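Local coordinates for Pap fimbrial major pilin protein (Escherichia coli, PDB 2UY6) that polymerizes into the thick, right-handed helical rod of the pilus that lets the bacterium colonize the epithelium of specific host organs, at residues 102-107 against 134-139. The protein carries 2 engineered substitutions. Sequence-based numbering, arbitrary orientation.
Sequences AIVVQG and TAVVKK
Six backbone hydrogen bonds zip strand 102-106 to strand 134-139, whose N-to-C directions differ by 157°, and they fix the register: Ala-102 with Lys-138, Val-104 with Val-136 and Gln-106 with Thr-134 are the hydrogen-bonded pairs. The straightest is Val-104 N to Val-136 O, 2.9 Å at 171°. Between them, CA-H...O contacts reach 3.2 Å at Ala-135 CA to Val-104 O. The face carrying Ile-103, Val-105, Ala-135 and Val-137 is buried. There, Val-105 holds CG1 anti to its backbone N (chi1 -179°), so CG2 lies beside that N and meets Ala-135 CB at 3.9 Å; CG2 of Ile-103 also lies against the Ala-135 methyl, and its CG1 meets Val-137 CG2 at 4.2 Å. Val-137 also touches Phe-35 and Phe-152, while Ile-103 packs on an apolar side chain on the chain of another protein. Both strands belong to the antiparallel sheet of the immunoglobulin-like pilin fold, with 130-139 lying between 101-106 and 52-59. The reverse face is more open and mixed in character. Val-136 holds CG1 anti to its carbonyl carbon, which puts CG2 in the crowded position between N and C, 3.7 Å from CB of Val-104 alongside. Lys-138 crosses Val-104 obliquely, its CE 4.2 Å from Val-104 CG2, and its NZ, salt-bridged to Glu-92, also donates to Lys-139 O. Beyond this the packing loosens: exposed Gln-106 touches Thr-134 OG1 through CB at 3.5 Å, but its extended amide end leads away from strand 134-139 at the open side. One water joins the strands here, donating to Gln-106 O and hydrogen-bonded to Thr-134 OG1 at 2.6 Å.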
loop_
_atom_site.group_PDB
_atom_site.type_symbol
_atom_site.label_atom_id
_atom_site.label_comp_id
_atom_site.label_asym_id
_atom_site.label_seq_id
_atom_site.Cartn_x
_atom_site.Cartn_y
_atom_site.Cartn_z
ATOM N N ALA B 102 -4.067 -36.258 0.319
ATOM C CA ALA B 102 -4.597 -34.949 -0.038
ATOM C C ALA B 102 -4.651 -34.090 1.231
ATOM O O ALA B 102 -4.722 -34.623 2.344
ATOM C CB ALA B 102 -5.987 -35.100 -0.627
ATOM N N ILE B 103 -4.604 -32.769 1.070
ATOM C CA ILE B 103 -4.652 -31.865 2.212
ATOM C C ILE B 103 -5.942 -31.063 2.245
ATOM O O ILE B 103 -6.386 -30.533 1.229
ATOM C CB ILE B 103 -3.466 -30.881 2.215
ATOM C CG1 ILE B 103 -2.151 -31.652 2.345
ATOM C CG2 ILE B 103 -3.612 -29.888 3.380
ATOM C CD1 ILE B 103 -0.921 -30.769 2.355
ATOM N N VAL B 104 -6.528 -30.982 3.434
ATOM C CA VAL B 104 -7.774 -30.266 3.668
ATOM C C VAL B 104 -7.522 -29.121 4.660
ATOM O O VAL B 104 -6.860 -29.310 5.684
ATOM C CB VAL B 104 -8.838 -31.246 4.221
ATOM C CG1 VAL B 104 -9.916 -30.502 4.988
ATOM C CG2 VAL B 104 -9.453 -32.021 3.063
ATOM N N VAL B 105 -8.037 -27.934 4.349
ATOM C CA VAL B 105 -7.835 -26.777 5.217
ATOM C C VAL B 105 -9.147 -26.148 5.665
ATOM O O VAL B 105 -10.026 -25.838 4.848
ATOM C CB VAL B 105 -6.956 -25.699 4.527
ATOM C CG1 VAL B 105 -6.741 -24.503 5.467
ATOM C CG2 VAL B 105 -5.618 -26.305 4.142
ATOM N N GLN B 106 -9.253 -25.968 6.979
ATOM C CA GLN B 106 -10.432 -25.401 7.618
ATOM C C GLN B 106 -10.139 -23.999 8.159
ATOM O O GLN B 106 -9.147 -23.778 8.861
ATOM C CB GLN B 106 -10.884 -26.329 8.752
ATOM C CG GLN B 106 -12.239 -25.998 9.353
ATOM C CD GLN B 106 -12.732 -27.074 10.311
ATOM O OE1 GLN B 106 -12.840 -28.252 9.943
ATOM N NE2 GLN B 106 -13.039 -26.675 11.547
ATOM N N GLY B 107 -11.022 -23.061 7.830
ATOM C CA GLY B 107 -10.850 -21.687 8.259
ATOM C C GLY B 107 -11.572 -21.330 9.535
ATOM O O GLY B 107 -11.024 -21.484 10.623
ATOM N N THR B 134 -6.620 -24.574 10.027
ATOM C CA THR B 134 -6.082 -25.861 10.455
ATOM C C THR B 134 -6.022 -26.715 9.206
ATOM O O THR B 134 -6.864 -26.595 8.318
ATOM C CB THR B 134 -6.954 -26.565 11.509
ATOM O OG1 THR B 134 -8.334 -26.345 11.212
ATOM C CG2 THR B 134 -6.628 -26.060 12.898
ATOM N N ALA B 135 -5.010 -27.562 9.125
ATOM C CA ALA B 135 -4.853 -28.411 7.963
ATOM C C ALA B 135 -4.653 -29.854 8.379
ATOM O O ALA B 135 -3.909 -30.145 9.321
ATOM C CB ALA B 135 -3.672 -27.931 7.132
ATOM N N VAL B 136 -5.321 -30.751 7.665
ATOM C CA VAL B 136 -5.229 -32.182 7.931
ATOM C C VAL B 136 -4.871 -32.939 6.661
ATOM O O VAL B 136 -5.277 -32.563 5.559
ATOM C CB VAL B 136 -6.569 -32.757 8.455
ATOM C CG1 VAL B 136 -6.861 -32.238 9.857
ATOM C CG2 VAL B 136 -7.691 -32.364 7.512
ATOM N N VAL B 137 -4.102 -34.004 6.818
ATOM C CA VAL B 137 -3.712 -34.837 5.689
ATOM C C VAL B 137 -4.583 -36.097 5.718
ATOM O O VAL B 137 -4.844 -36.650 6.789
ATOM C CB VAL B 137 -2.228 -35.251 5.790
ATOM C CG1 VAL B 137 -1.869 -36.210 4.655
ATOM C CG2 VAL B 137 -1.350 -34.015 5.744
ATOM N N LYS B 138 -5.051 -36.539 4.556
ATOM C CA LYS B 138 -5.866 -37.746 4.503
ATOM C C LYS B 138 -5.791 -38.407 3.136
ATOM O O LYS B 138 -5.255 -37.830 2.192
ATOM C CB LYS B 138 -7.324 -37.434 4.849
ATOM C CG LYS B 138 -8.108 -36.732 3.763
ATOM C CD LYS B 138 -9.491 -36.380 4.270
ATOM C CE LYS B 138 -10.433 -36.068 3.138
ATOM N NZ LYS B 138 -10.625 -37.272 2.281
ATOM N N LYS B 139 -6.312 -39.627 3.046
ATOM C CA LYS B 139 -6.310 -40.349 1.786
ATOM C C LYS B 139 -7.168 -39.545 0.826
ATOM O O LYS B 139 -8.189 -38.986 1.216
ATOM C CB LYS B 139 -6.894 -41.753 1.964
ATOM C CG LYS B 139 -6.818 -42.602 0.699
ATOM C CD LYS B 139 -7.245 -44.044 0.941
ATOM C CE LYS B 139 -8.714 -44.142 1.306
ATOM N NZ LYS B 139 -9.121 -45.561 1.534
HETATM O O HOH W 1 -9.826 -24.223 11.706
#